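Metalloprotease stcE (PDB 4DNY) is a secreted zinc metalloprotease of enterohemorrhagic Escherichia coli that cleaves mucin-type O-linked glycoproteins, probably aiding adhesion and immune evasion. Local coordinates at residues N52-I57 and M80-S85; I68-G73 and S91-G96; I16-H21 and T107-Y112. All coordinates share one frame; numbering follows the deposited sequence.

Contact 1: N52-I57 and M80-S85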
ATOM      1  N   ASN A  52       0.139  -7.938  10.664  1.00 18.77           N
ATOM      2  CA  ASN A  52       0.286  -8.572   9.361  1.00 16.78           C
ATOM      3  C   ASN A  52       1.585  -8.215   8.691  1.00 15.01           C
ATOM      4  O   ASN A  52       2.019  -7.065   8.780  1.00 16.83           O
ATOM      5  CB  ASN A  52      -0.860  -8.136   8.435  1.00 16.59           C
ATOM      6  CG  ASN A  52      -2.214  -8.666   8.915  1.00 20.09           C
ATOM      7  OD1 ASN A  52      -2.550  -9.804   8.633  1.00 20.68           O
ATOM      8  ND2 ASN A  52      -2.980  -7.849   9.635  1.00 20.27           N
ATOM      9  N   ALA A  53       2.142  -9.177   7.967  1.00 14.51           N
ATOM     10  CA  ALA A  53       3.363  -8.982   7.170  1.00 13.33           C
ATOM     11  C   ALA A  53       3.113  -8.210   5.898  1.00 12.65           C
ATOM     12  O   ALA A  53       3.998  -7.545   5.358  1.00 13.34           O
ATOM     13  CB  ALA A  53       3.939 -10.341   6.788  1.00 14.57           C
ATOM     14  N   LEU A  54       1.901  -8.309   5.380  1.00 12.21           N
ATOM     15  CA  LEU A  54       1.495  -7.669   4.128  1.00 11.70           C
ATOM     16  C   LEU A  54       0.083  -7.163   4.186  1.00 12.33           C
ATOM     17  O   LEU A  54      -0.838  -7.862   4.695  1.00 13.72           O
ATOM     18  CB  LEU A  54       1.699  -8.656   2.982  1.00 12.11           C
ATOM     19  CG  LEU A  54       1.549  -8.017   1.537  1.00 14.41           C
ATOM     20  CD1 LEU A  54       2.561  -8.613   0.583  1.00 20.18           C
ATOM     21  CD2 LEU A  54       0.163  -8.237   1.149  1.00 18.77           C
ATOM     22  N   VAL A  55      -0.128  -5.955   3.645  1.00 11.12           N
ATOM     23  CA  VAL A  55      -1.483  -5.414   3.407  1.00 11.47           C
ATOM     24  C   VAL A  55      -1.656  -5.360   1.908  1.00 10.16           C
ATOM     25  O   VAL A  55      -0.775  -4.813   1.198  1.00 10.40           O
ATOM     26  CB  VAL A  55      -1.664  -4.033   4.015  1.00 10.33           C
ATOM     27  CG1 VAL A  55      -2.919  -3.322   3.451  1.00 11.99           C
ATOM     28  CG2 VAL A  55      -1.741  -4.102   5.583  1.00 12.18           C
ATOM     29  N   GLU A  56      -2.776  -5.866   1.393  1.00 10.24           N
ATOM     30  CA  GLU A  56      -3.065  -5.883  -0.052  1.00 10.00           C
ATOM     31  C   GLU A  56      -4.376  -5.104  -0.248  1.00  9.39           C
ATOM     32  O   GLU A  56      -5.419  -5.514   0.288  1.00 10.33           O
ATOM     33  CB  GLU A  56      -3.193  -7.313  -0.583  1.00 10.87           C
ATOM     34  CG  GLU A  56      -3.562  -7.334  -2.059  1.00 11.93           C
ATOM     35  CD  GLU A  56      -3.389  -8.718  -2.712  1.00 15.92           C
ATOM     36  OE1 GLU A  56      -2.439  -9.449  -2.397  1.00 15.53           O
ATOM     37  OE2 GLU A  56      -4.188  -9.043  -3.544  1.00 18.92           O
ATOM     38  N   ILE A  57      -4.287  -4.018  -0.994  1.00  9.25           N
ATOM     39  CA  ILE A  57      -5.400  -3.110  -1.206  1.00  9.14           C
ATOM     40  C   ILE A  57      -5.955  -3.289  -2.578  1.00  9.31           C
ATOM     41  O   ILE A  57      -5.220  -3.273  -3.575  1.00  9.50           O
ATOM     42  CB  ILE A  57      -4.901  -1.665  -1.040  1.00  9.04           C
ATOM     43  CG1 ILE A  57      -4.519  -1.410   0.411  1.00  9.94           C
ATOM     44  CG2 ILE A  57      -5.960  -0.611  -1.560  1.00  9.55           C
ATOM     45  CD1 ILE A  57      -3.622  -0.134   0.630  1.00 11.96           C
ATOM     46  N   MET A  80       5.238  -5.058   3.949  1.00 11.19           N
ATOM     47  CA  MET A  80       4.934  -4.914   2.517  1.00 10.46           C
ATOM     48  C   MET A  80       3.512  -4.440   2.283  1.00 10.19           C
ATOM     49  O   MET A  80       2.613  -4.739   3.062  1.00 10.64           O
ATOM     50  CB  MET A  80       5.227  -6.215   1.763  1.00 11.70           C
ATOM     51  CG  MET A  80       6.676  -6.543   1.759  1.00 13.52           C
ATOM     52  SD  MET A  80       7.011  -8.148   0.995  0.12 13.60           S
ATOM     53  CE  MET A  80       6.427  -7.962  -0.732  1.00 16.51           C
ATOM     54  N   VAL A  81       3.329  -3.737   1.176  1.00  9.58           N
ATOM     55  CA  VAL A  81       1.998  -3.298   0.731  1.00  9.35           C
ATOM     56  C   VAL A  81       1.863  -3.585  -0.753  1.00  9.34           C
ATOM     57  O   VAL A  81       2.731  -3.188  -1.543  1.00  9.36           O
ATOM     58  CB  VAL A  81       1.726  -1.778   0.998  1.00  9.21           C
ATOM     59  CG1 VAL A  81       0.307  -1.409   0.546  1.00  9.96           C
ATOM     60  CG2 VAL A  81       1.895  -1.515   2.506  1.00 10.58           C
ATOM     61  N   ARG A  82       0.796  -4.262  -1.126  1.00 10.14           N
ATOM     62  CA  ARG A  82       0.467  -4.530  -2.525  1.00  9.57           C
ATOM     63  C   ARG A  82      -0.796  -3.788  -2.893  1.00  9.32           C
ATOM     64  O   ARG A  82      -1.729  -3.695  -2.084  1.00 10.28           O
ATOM     65  CB  ARG A  82       0.264  -6.051  -2.756  1.00 10.97           C
ATOM     66  CG  ARG A  82       0.010  -6.368  -4.224  1.00 11.49           C
ATOM     67  CD  ARG A  82      -0.130  -7.833  -4.465  1.00 13.37           C
ATOM     68  NE  ARG A  82       1.136  -8.560  -4.212  1.00 14.13           N
ATOM     69  CZ  ARG A  82       1.294  -9.542  -3.345  1.00 15.38           C
ATOM     70  NH1 ARG A  82       0.247  -9.931  -2.577  1.00 17.33           N
ATOM     71  NH2 ARG A  82       2.456 -10.197  -3.205  1.00 18.31           N
ATOM     72  N   PHE A  83      -0.837  -3.213  -4.088  1.00  9.31           N
ATOM     73  CA  PHE A  83      -2.060  -2.570  -4.658  1.00  9.21           C
ATOM     74  C   PHE A  83      -2.472  -3.317  -5.890  1.00  9.55           C
ATOM     75  O   PHE A  83      -1.621  -3.639  -6.718  1.00 10.13           O
ATOM     76  CB  PHE A  83      -1.795  -1.126  -5.058  1.00  9.03           C
ATOM     77  CG  PHE A  83      -1.580  -0.221  -3.897  1.00  8.85           C
ATOM     78  CD1 PHE A  83      -2.616   0.503  -3.376  1.00  9.73           C
ATOM     79  CD2 PHE A  83      -0.309  -0.076  -3.320  1.00  9.83           C
ATOM     80  CE1 PHE A  83      -2.414   1.329  -2.275  1.00 10.49           C
ATOM     81  CE2 PHE A  83      -0.106   0.784  -2.249  1.00 10.44           C
ATOM     82  CZ  PHE A  83      -1.161   1.465  -1.731  1.00 11.23           C
ATOM     83  N   VAL A  84      -3.776  -3.566  -6.017  1.00  9.64           N
ATOM     84  CA  VAL A  84      -4.378  -4.065  -7.236  1.00 10.04           C
ATOM     85  C   VAL A  84      -5.570  -3.230  -7.605  1.00 10.30           C
ATOM     86  O   VAL A  84      -6.538  -3.177  -6.835  1.00 10.03           O
ATOM     87  CB  VAL A  84      -4.801  -5.579  -7.095  1.00 11.12           C
ATOM     88  CG1 VAL A  84      -5.363  -6.087  -8.436  1.00 11.95           C
ATOM     89  CG2 VAL A  84      -3.652  -6.407  -6.567  1.00 12.92           C
ATOM     90  N   SER A  85      -5.482  -2.501  -8.716  1.00 10.11           N
ATOM     91  CA  SER A  85      -6.567  -1.605  -9.124  1.00  9.90           C
ATOM     92  C   SER A  85      -7.461  -2.250 -10.185  1.00 10.74           C
ATOM     93  O   SER A  85      -7.001  -2.647 -11.260  1.00 11.49           O
ATOM     94  CB  SER A  85      -6.028  -0.326  -9.711  1.00  9.79           C
ATOM     95  OG  SER A  85      -7.121   0.379 -10.294  1.00 11.04           O
TER

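Contact 2: I68-G73 and S91-G96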
ATOM      1  N   ILE A  68      -3.588   8.000  -1.859  1.00 15.21           N
ATOM      2  CA  ILE A  68      -3.297   7.003  -0.869  1.00 14.00           C
ATOM      3  C   ILE A  68      -1.885   7.194  -0.339  1.00 14.93           C
ATOM      4  O   ILE A  68      -0.920   7.195  -1.090  1.00 15.15           O
ATOM      5  CB  ILE A  68      -3.365   5.600  -1.495  1.00 13.44           C
ATOM      6  CG1 ILE A  68      -4.815   5.396  -2.064  1.00 14.50           C
ATOM      7  CG2 ILE A  68      -2.986   4.517  -0.463  1.00 14.17           C
ATOM      8  CD1 ILE A  68      -4.934   4.248  -3.042  1.00 16.95           C
ATOM      9  N   TYR A  69      -1.764   7.247   0.993  1.00 15.20           N
ATOM     10  CA  TYR A  69      -0.482   7.536   1.616  1.00 16.91           C
ATOM     11  C   TYR A  69       0.077   6.327   2.351  1.00 15.10           C
ATOM     12  O   TYR A  69      -0.594   5.765   3.229  1.00 15.61           O
ATOM     13  CB  TYR A  69      -0.631   8.685   2.614  1.00 17.72           C
ATOM     14  CG  TYR A  69      -0.988  10.005   1.940  1.00 18.95           C
ATOM     15  CD1 TYR A  69      -0.019  10.882   1.528  1.00 22.21           C
ATOM     16  CD2 TYR A  69      -2.333  10.330   1.701  1.00 20.84           C
ATOM     17  CE1 TYR A  69      -0.361  12.099   0.947  1.00 23.72           C
ATOM     18  CE2 TYR A  69      -2.679  11.538   1.104  1.00 24.25           C
ATOM     19  CZ  TYR A  69      -1.660  12.395   0.707  1.00 26.45           C
ATOM     20  OH  TYR A  69      -1.988  13.612   0.098  1.00 30.91           O
ATOM     21  N   LEU A  70       1.318   5.934   2.041  1.00 14.25           N
ATOM     22  CA  LEU A  70       1.933   4.890   2.836  1.00 14.42           C
ATOM     23  C   LEU A  70       2.487   5.492   4.154  1.00 16.47           C
ATOM     24  O   LEU A  70       3.007   6.583   4.150  1.00 17.48           O
ATOM     25  CB  LEU A  70       3.027   4.203   2.012  1.00 14.33           C
ATOM     26  CG  LEU A  70       2.614   3.487   0.742  1.00 13.18           C
ATOM     27  CD1 LEU A  70       3.766   2.549   0.302  1.00 12.05           C
ATOM     28  CD2 LEU A  70       1.367   2.605   0.946  1.00 14.05           C
ATOM     29  N   PRO A  71       2.304   4.783   5.269  1.00 16.20           N
ATOM     30  CA  PRO A  71       2.786   5.300   6.562  1.00 18.47           C
ATOM     31  C   PRO A  71       4.306   5.274   6.702  1.00 20.56           C
ATOM     32  O   PRO A  71       4.998   4.548   5.962  1.00 19.73           O
ATOM     33  CB  PRO A  71       2.117   4.369   7.538  1.00 18.56           C
ATOM     34  CG  PRO A  71       2.001   3.016   6.791  1.00 17.31           C
ATOM     35  CD  PRO A  71       1.704   3.438   5.395  1.00 15.87           C
ATOM     36  N   GLN A  72       4.833   6.011   7.695  1.00 21.87           N
ATOM     37  CA  GLN A  72       6.220   5.943   8.061  1.00 23.01           C
ATOM     38  C   GLN A  72       6.310   5.564   9.530  1.00 24.24           C
ATOM     39  O   GLN A  72       5.432   5.896  10.307  1.00 27.15           O
ATOM     40  CB  GLN A  72       6.908   7.292   7.858  1.00 23.97           C
ATOM     41  CG  GLN A  72       6.996   7.761   6.428  1.00 26.34           C
ATOM     42  CD  GLN A  72       8.037   6.998   5.607  1.00 24.58           C
ATOM     43  OE1 GLN A  72       9.112   6.677   6.110  1.00 26.06           O
ATOM     44  NE2 GLN A  72       7.757   6.816   4.336  1.00 24.24           N
ATOM     45  N   GLY A  73       7.393   4.886   9.903  1.00 25.70           N
ATOM     46  CA  GLY A  73       7.657   4.586  11.305  1.00 27.63           C
ATOM     47  C   GLY A  73       8.480   3.356  11.470  1.00 28.54           C
ATOM     48  O   GLY A  73       8.532   2.474  10.596  1.00 25.73           O
ATOM     49  N   SER A  91      -5.390   6.580  -9.165  1.00 11.20           N
ATOM     50  CA  SER A  91      -5.058   7.002  -7.815  1.00 11.67           C
ATOM     51  C   SER A  91      -3.555   7.363  -7.815  1.00 12.71           C
ATOM     52  O   SER A  91      -2.817   6.902  -8.656  1.00 12.95           O
ATOM     53  CB  SER A  91      -5.308   5.919  -6.795  1.00 11.54           C
ATOM     54  OG  SER A  91      -6.690   5.579  -6.727  1.00 11.26           O
ATOM     55  N   THR A  92      -3.165   8.152  -6.838  1.00 13.19           N
ATOM     56  CA  THR A  92      -1.744   8.459  -6.627  1.00 13.48           C
ATOM     57  C   THR A  92      -1.376   7.792  -5.311  1.00 13.66           C
ATOM     58  O   THR A  92      -2.071   8.018  -4.288  1.00 14.35           O
ATOM     59  CB  THR A  92      -1.463   9.965  -6.544  1.00 15.00           C
ATOM     60  OG1 THR A  92      -1.872  10.570  -7.795  1.00 19.05           O
ATOM     61  CG2 THR A  92       0.037  10.182  -6.292  1.00 16.52           C
ATOM     62  N   VAL A  93      -0.297   6.993  -5.310  1.00 12.64           N
ATOM     63  CA  VAL A  93       0.261   6.427  -4.081  1.00 12.85           C
ATOM     64  C   VAL A  93       1.499   7.201  -3.711  1.00 13.52           C
ATOM     65  O   VAL A  93       2.447   7.290  -4.500  1.00 13.86           O
ATOM     66  CB  VAL A  93       0.621   4.963  -4.236  1.00 10.72           C
ATOM     67  CG1 VAL A  93       1.264   4.427  -2.933  1.00 12.19           C
ATOM     68  CG2 VAL A  93      -0.661   4.145  -4.631  1.00 11.76           C
ATOM     69  N   PHE A  94       1.476   7.789  -2.523  1.00 14.61           N
ATOM     70  CA  PHE A  94       2.578   8.571  -1.987  1.00 15.78           C
ATOM     71  C   PHE A  94       3.388   7.702  -1.041  1.00 15.57           C
ATOM     72  O   PHE A  94       2.834   7.075  -0.108  1.00 16.82           O
ATOM     73  CB  PHE A  94       2.033   9.815  -1.230  1.00 16.70           C
ATOM     74  CG  PHE A  94       1.260  10.755  -2.080  1.00 18.14           C
ATOM     75  CD1 PHE A  94       1.893  11.791  -2.730  1.00 18.22           C
ATOM     76  CD2 PHE A  94      -0.157  10.605  -2.234  1.00 16.16           C
ATOM     77  CE1 PHE A  94       1.142  12.655  -3.500  1.00 19.48           C
ATOM     78  CE2 PHE A  94      -0.860  11.440  -3.044  1.00 17.50           C
ATOM     79  CZ  PHE A  94      -0.188  12.463  -3.684  1.00 19.72           C
ATOM     80  N   TYR A  95       4.711   7.705  -1.239  1.00 15.68           N
ATOM     81  CA  TYR A  95       5.585   6.885  -0.442  1.00 15.89           C
ATOM     82  C   TYR A  95       6.904   7.633  -0.226  1.00 18.65           C
ATOM     83  O   TYR A  95       7.690   7.792  -1.146  1.00 19.42           O
ATOM     84  CB  TYR A  95       5.773   5.498  -1.061  1.00 15.04           C
ATOM     85  CG  TYR A  95       6.366   5.435  -2.430  1.00 14.11           C
ATOM     86  CD1 TYR A  95       7.633   4.908  -2.649  1.00 14.23           C
ATOM     87  CD2 TYR A  95       5.634   5.860  -3.544  1.00 11.83           C
ATOM     88  CE1 TYR A  95       8.151   4.813  -3.941  1.00 15.71           C
ATOM     89  CE2 TYR A  95       6.110   5.737  -4.809  1.00 12.82           C
ATOM     90  CZ  TYR A  95       7.390   5.253  -5.039  1.00 15.16           C
ATOM     91  OH  TYR A  95       7.928   5.093  -6.299  1.00 18.03           O
ATOM     92  N   GLY A  96       7.141   8.066   1.016  1.00 25.13           N
ATOM     93  CA  GLY A  96       8.269   8.975   1.285  1.00 26.07           C
ATOM     94  C   GLY A  96       8.176  10.243   0.466  1.00 25.56           C
ATOM     95  O   GLY A  96       7.137  10.888   0.468  1.00 26.70           O
TER
HETATM   96  O   HOH W   1       5.247   7.754   3.199  1.00 20.32           O

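Contact 3: I16-H21 and T107-Y112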
ATOM      1  N   ILE A  16      16.488  -6.047  -3.557  1.00 26.36           N
ATOM      2  CA  ILE A  16      15.448  -6.116  -2.486  1.00 24.51           C
ATOM      3  C   ILE A  16      14.706  -7.468  -2.675  1.00 23.32           C
ATOM      4  O   ILE A  16      14.408  -7.848  -3.839  1.00 24.54           O
ATOM      5  CB  ILE A  16      14.420  -4.921  -2.553  1.00 23.36           C
ATOM      6  CG1 ILE A  16      15.070  -3.523  -2.427  1.00 26.07           C
ATOM      7  CG2 ILE A  16      13.279  -5.080  -1.449  1.00 21.17           C
ATOM      8  CD1 ILE A  16      15.484  -3.158  -1.087  1.00 25.71           C
ATOM      9  N   ASP A  17      14.426  -8.167  -1.568  1.00 21.07           N
ATOM     10  CA  ASP A  17      13.668  -9.426  -1.575  1.00 19.23           C
ATOM     11  C   ASP A  17      12.215  -9.107  -1.227  1.00 16.23           C
ATOM     12  O   ASP A  17      11.842  -8.980  -0.070  1.00 17.08           O
ATOM     13  CB  ASP A  17      14.192 -10.406  -0.542  1.00 20.94           C
ATOM     14  CG  ASP A  17      13.368 -11.678  -0.486  1.00 21.22           C
ATOM     15  OD1 ASP A  17      12.667 -12.014  -1.479  1.00 20.78           O
ATOM     16  OD2 ASP A  17      13.387 -12.369   0.568  1.00 25.82           O
ATOM     17  N   PHE A  18      11.394  -8.986  -2.263  1.00 15.79           N
ATOM     18  CA  PHE A  18       9.964  -8.719  -2.102  1.00 14.60           C
ATOM     19  C   PHE A  18       9.205  -9.976  -1.765  1.00 15.97           C
ATOM     20  O   PHE A  18       8.448 -10.489  -2.554  1.00 15.94           O
ATOM     21  CB  PHE A  18       9.465  -8.060  -3.390  1.00 16.71           C
ATOM     22  CG  PHE A  18       9.895  -6.650  -3.548  1.00 15.50           C
ATOM     23  CD1 PHE A  18       9.190  -5.633  -2.993  1.00 14.46           C
ATOM     24  CD2 PHE A  18      11.016  -6.337  -4.313  1.00 18.48           C
ATOM     25  CE1 PHE A  18       9.569  -4.357  -3.161  1.00 17.54           C
ATOM     26  CE2 PHE A  18      11.420  -5.019  -4.444  1.00 18.43           C
ATOM     27  CZ  PHE A  18      10.694  -4.049  -3.845  1.00 18.37           C
ATOM     28  N   THR A  19       9.480 -10.518  -0.596  1.00 14.62           N
ATOM     29  CA  THR A  19       8.723 -11.679  -0.055  1.00 16.05           C
ATOM     30  C   THR A  19       8.313 -11.324   1.369  1.00 16.31           C
ATOM     31  O   THR A  19       9.161 -10.922   2.159  1.00 16.19           O
ATOM     32  CB  THR A  19       9.573 -12.923   0.037  1.00 17.83           C
ATOM     33  OG1 THR A  19      10.281 -13.114  -1.205  1.00 21.83           O
ATOM     34  CG2 THR A  19       8.692 -14.174   0.334  1.00 19.18           C
ATOM     35  N   PRO A  20       7.029 -11.535   1.703  1.00 16.76           N
ATOM     36  CA  PRO A  20       6.594 -11.176   3.055  1.00 15.28           C
ATOM     37  C   PRO A  20       7.197 -12.062   4.093  1.00 16.30           C
ATOM     38  O   PRO A  20       7.545 -13.179   3.799  1.00 17.96           O
ATOM     39  CB  PRO A  20       5.063 -11.331   3.021  1.00 15.76           C
ATOM     40  CG  PRO A  20       4.731 -11.762   1.726  1.00 19.56           C
ATOM     41  CD  PRO A  20       5.915 -11.942   0.827  1.00 17.32           C
ATOM     42  N   HIS A  21       7.356 -11.516   5.302  1.00 17.11           N
ATOM     43  CA  HIS A  21       7.987 -12.219   6.419  1.00 19.12           C
ATOM     44  C   HIS A  21       7.264 -13.530   6.704  1.00 19.71           C
ATOM     45  O   HIS A  21       7.850 -14.514   7.130  1.00 21.27           O
ATOM     46  CB  HIS A  21       8.019 -11.288   7.671  1.00 20.81           C
ATOM     47  CG  HIS A  21       8.476 -11.980   8.928  1.00 30.98           C
ATOM     48  ND1 HIS A  21       9.808 -12.245   9.219  1.00 38.82           N
ATOM     49  CD2 HIS A  21       7.759 -12.496   9.964  1.00 38.64           C
ATOM     50  CE1 HIS A  21       9.884 -12.901  10.379  1.00 40.35           C
ATOM     51  NE2 HIS A  21       8.650 -13.077  10.844  1.00 40.21           N
ATOM     52  N   THR A 107      -0.889  -3.560 -10.870  1.00 12.36           N
ATOM     53  CA  THR A 107      -0.498  -4.033  -9.545  1.00 12.17           C
ATOM     54  C   THR A 107       0.776  -3.280  -9.181  1.00 11.97           C
ATOM     55  O   THR A 107       1.702  -3.066 -10.065  1.00 15.43           O
ATOM     56  CB  THR A 107      -0.208  -5.525  -9.570  1.00 11.88           C
ATOM     57  OG1 THR A 107      -1.385  -6.265  -9.776  1.00 13.14           O
ATOM     58  CG2 THR A 107       0.451  -6.014  -8.264  1.00 13.55           C
ATOM     59  N   LEU A 108       0.887  -2.848  -7.935  1.00 11.06           N
ATOM     60  CA  LEU A 108       2.077  -2.202  -7.402  1.00 10.72           C
ATOM     61  C   LEU A 108       2.501  -2.930  -6.128  1.00 10.29           C
ATOM     62  O   LEU A 108       1.683  -3.467  -5.410  1.00  9.53           O
ATOM     63  CB  LEU A 108       1.826  -0.737  -7.060  1.00 12.36           C
ATOM     64  CG  LEU A 108       1.399   0.177  -8.169  1.00 13.48           C
ATOM     65  CD1 LEU A 108       1.016   1.526  -7.573  1.00 16.02           C
ATOM     66  CD2 LEU A 108       2.494   0.291  -9.211  1.00 16.97           C
ATOM     67  N   LEU A 109       3.800  -2.941  -5.815  1.00 10.65           N
ATOM     68  CA  LEU A 109       4.272  -3.631  -4.632  1.00 10.17           C
ATOM     69  C   LEU A 109       5.407  -2.836  -3.945  1.00  9.23           C
ATOM     70  O   LEU A 109       6.306  -2.317  -4.648  1.00 10.01           O
ATOM     71  CB  LEU A 109       4.795  -4.998  -4.990  1.00  9.90           C
ATOM     72  CG  LEU A 109       5.228  -5.925  -3.846  1.00 10.22           C
ATOM     73  CD1 LEU A 109       4.006  -6.286  -2.950  1.00 10.49           C
ATOM     74  CD2 LEU A 109       5.860  -7.191  -4.372  1.00 11.36           C
ATOM     75  N   PHE A 110       5.336  -2.709  -2.626  1.00  9.04           N
ATOM     76  CA  PHE A 110       6.236  -1.915  -1.806  1.00  9.01           C
ATOM     77  C   PHE A 110       6.736  -2.726  -0.623  1.00  9.44           C
ATOM     78  O   PHE A 110       6.013  -3.573  -0.083  1.00 10.19           O
ATOM     79  CB  PHE A 110       5.530  -0.655  -1.276  1.00 10.36           C
ATOM     80  CG  PHE A 110       5.019   0.272  -2.321  1.00 10.28           C
ATOM     81  CD1 PHE A 110       5.759   1.378  -2.744  1.00 10.91           C
ATOM     82  CD2 PHE A 110       3.785   0.080  -2.877  1.00  9.57           C
ATOM     83  CE1 PHE A 110       5.273   2.230  -3.710  1.00 12.16           C
ATOM     84  CE2 PHE A 110       3.276   0.963  -3.844  1.00 11.15           C
ATOM     85  CZ  PHE A 110       4.039   2.049  -4.227  1.00 12.50           C
ATOM     86  N   LYS A 111       7.985  -2.460  -0.212  1.00  9.59           N
ATOM     87  CA  LYS A 111       8.583  -3.010   0.994  1.00  9.77           C
ATOM     88  C   LYS A 111       9.400  -1.933   1.719  1.00  9.83           C
ATOM     89  O   LYS A 111      10.089  -1.175   1.096  1.00 10.83           O
ATOM     90  CB  LYS A 111       9.490  -4.208   0.642  1.00 10.99           C
ATOM     91  CG  LYS A 111      10.135  -4.864   1.854  1.00 12.70           C
ATOM     92  CD  LYS A 111      10.809  -6.177   1.534  1.00 14.59           C
ATOM     93  CE  LYS A 111      11.593  -6.685   2.703  1.00 18.47           C
ATOM     94  NZ  LYS A 111      12.141  -8.099   2.540  1.00 20.15           N
ATOM     95  N   TYR A 112       9.290  -1.893   3.053  1.00  9.99           N
ATOM     96  CA  TYR A 112       9.939  -0.889   3.869  1.00 10.49           C
ATOM     97  C   TYR A 112      11.250  -1.494   4.414  1.00 10.37           C
ATOM     98  O   TYR A 112      11.218  -2.522   5.075  1.00 12.56           O
ATOM     99  CB  TYR A 112       9.017  -0.534   5.030  1.00 11.64           C
ATOM    100  CG  TYR A 112       9.289   0.769   5.711  1.00 12.91           C
ATOM    101  CD1 TYR A 112       8.861   1.962   5.165  1.00 14.27           C
ATOM    102  CD2 TYR A 112       9.854   0.796   6.975  1.00 14.16           C
ATOM    103  CE1 TYR A 112       9.028   3.154   5.784  1.00 15.19           C
ATOM    104  CE2 TYR A 112      10.006   2.022   7.646  1.00 15.86           C
ATOM    105  CZ  TYR A 112       9.568   3.193   7.041  1.00 19.61           C
ATOM    106  OH  TYR A 112       9.697   4.414   7.719  1.00 22.25           O
TER
HETATM  107  O   HOH W   2       9.714  -8.983   3.878  1.00 17.73           O

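Contact 1: N52-I57 and M80-S85
Val55 and Ile57 bond to Met80, Arg82 and Val84 as parallel neighbours in the five-stranded mixed sheet of the StcE beta-sandwich domain, and five backbone hydrogen bonds in the staggered parallel pattern join the two strands. On strand 54-57, Val55 and Ile57 bond through both N and O; on strand 80-85, Met80 and Arg82 do the same. Val55 N donates to Met80 O and Ile57 N to Arg82 O at 2.8 Å, while their carbonyls receive Arg82 N and Val84 N. Ala53 O, bound by Met80 N, opens the series. Leu54 and Glu56 direct their backbone bonds to Thr24, Lys26 and Ile28, in and just before strand 25-28.

On the face carrying Leu54, Glu56 and Arg82, a salt bridge spans the strands. Arg82 has CG anti to the backbone N and its chain bends at chi3 (-66°); NH1 gives a 2.7 Å hydrogen bond to Glu56 OE1. The acceptor lies in the guanidinium plane, but the carboxylate is turned 86° against that plane, and OE1 is met on the anti side, 32° out of the carboxylate plane. OE1 also pairs with Lys25, whereas OE2 bonds His58, so both carboxylate oxygens are satisfied; the two neighbouring cations would be expected to stabilise the negative charge. Leu54 CD1 covers one face of the guanidinium, 4.1 Å from Arg82 NH2. Across the two segments the other face is apolar: Ile57 CD1 approaches Phe83 CE1 to 3.5 Å.

Contact 2: I68-G73 and S91-G96
Ile68 and Tyr69 pair in parallel with Val93 and Phe94, the CA atoms of each pair 4.8 Å apart, and the two segments run with their directions 15° apart. Three straight backbone bonds hold them: Ile68 N to Thr92 O, Phe94 N to Ile68 O, and Leu70 N to Phe94 O, the last at an N-H...O angle of 176°. Beyond Leu70 direct pairing gives way to water. One molecule donates to Leu70 O at 2.7 Å and accepts from both Gly96 N and Gln72 NE2, bridging the diverging chains; Gln72 OE1 is held separately by Tyr112 OH.

This is the edge of the three-stranded sheet of the StcE beta-sandwich domain, and its two faces differ sharply. On one, Tyr69 and Phe94 form an offset stack, centroids 4.6 Å apart and planes 13° from parallel. Both CG atoms lie anti to the carbonyl carbon, and the rings lie side by side, Phe94 CD2 sitting over the Tyr69 face near its rim, 3.5 Å from Tyr69 CE1. On the other, Ile68 and Val93 turn inward and touch Phe83 of strand 80-86, which Leu70 also touches. Leu70 CG meets Val93 CG1 at 4.0 Å, and Leu70 CD1 lies against Tyr95 CB at 3.8 Å, while the Tyr95 hydroxyl bonds to Glu122.

Contact 3: I16-H21 and T107-Y112
Ile16, Asp17 and Phe18 pass over Leu109 and Lys111 with the chain directions 107° apart, an irregular segment laid across a strand and joined to it by side chains and one bond to the Asp17 backbone carbonyl. Phe18 is the centre of an inverse gamma turn, closed by a weak bond from Thr19 N to Asp17 O, and the turn packs on strand 107-112, which belongs to the five-stranded sheet of the StcE beta-sandwich domain.

Lys111 carries the polar half of the contact. Its chain is fully extended, with CG anti to the backbone N (chi1 -179°), and it stretches past the turn until NZ donates to Asp17 O at 2.8 Å. The ammonium approaches this carbonyl 17° out of its plane. Asp17 O is thus gripped twice, by the lysine and, more weakly, by Thr19 N. Lys111 NZ also donates to a water 2.9 Å away, and the same water lies 2.6 Å from Thr19 O. The Asp17 carboxylate does not join in; OD1 instead accepts a 2.6 Å bond from Thr19 OG1, which ties the two ends of the turn together. Its charge, with OD2 4.9 Å from Lys111 NZ, may still add a modest electrostatic attraction.

The apolar half is built round Phe18. Ile16 CG2 lies over one face of its ring, toward the rim, and this methyl also reaches the aliphatic part of Lys111 at CD, 4.0 Å away. Phe18 and Leu109 lie alongside each other, pointing opposite ways, with Leu109 CD2 3.8 Å from Phe18 CB. Phe18 CE1 rests 3.8 Å from Lys111 CB.

Overall arrangement
Burial and chemistry change together across the three contacts. Contact 1 is buried, its centre about 5 Å from the centre of the chain, contact 2 is partly buried, and contact 3 lies at the surface. Contacts 1 and 2 both pair parallel strands through backbone bonds, but in different sheets, which meet at Phe83 of contact 1. Contact 3 shares the sheet of contact 1, since strands 80-86 and 107-113 are antiparallel neighbours, yet it combines Phe18 packing with one direct lysine bond to hold an irregular segment. Phe110 links it to contact 2 by packing on Leu70 and Tyr95, as does Tyr112 OH through Gln72.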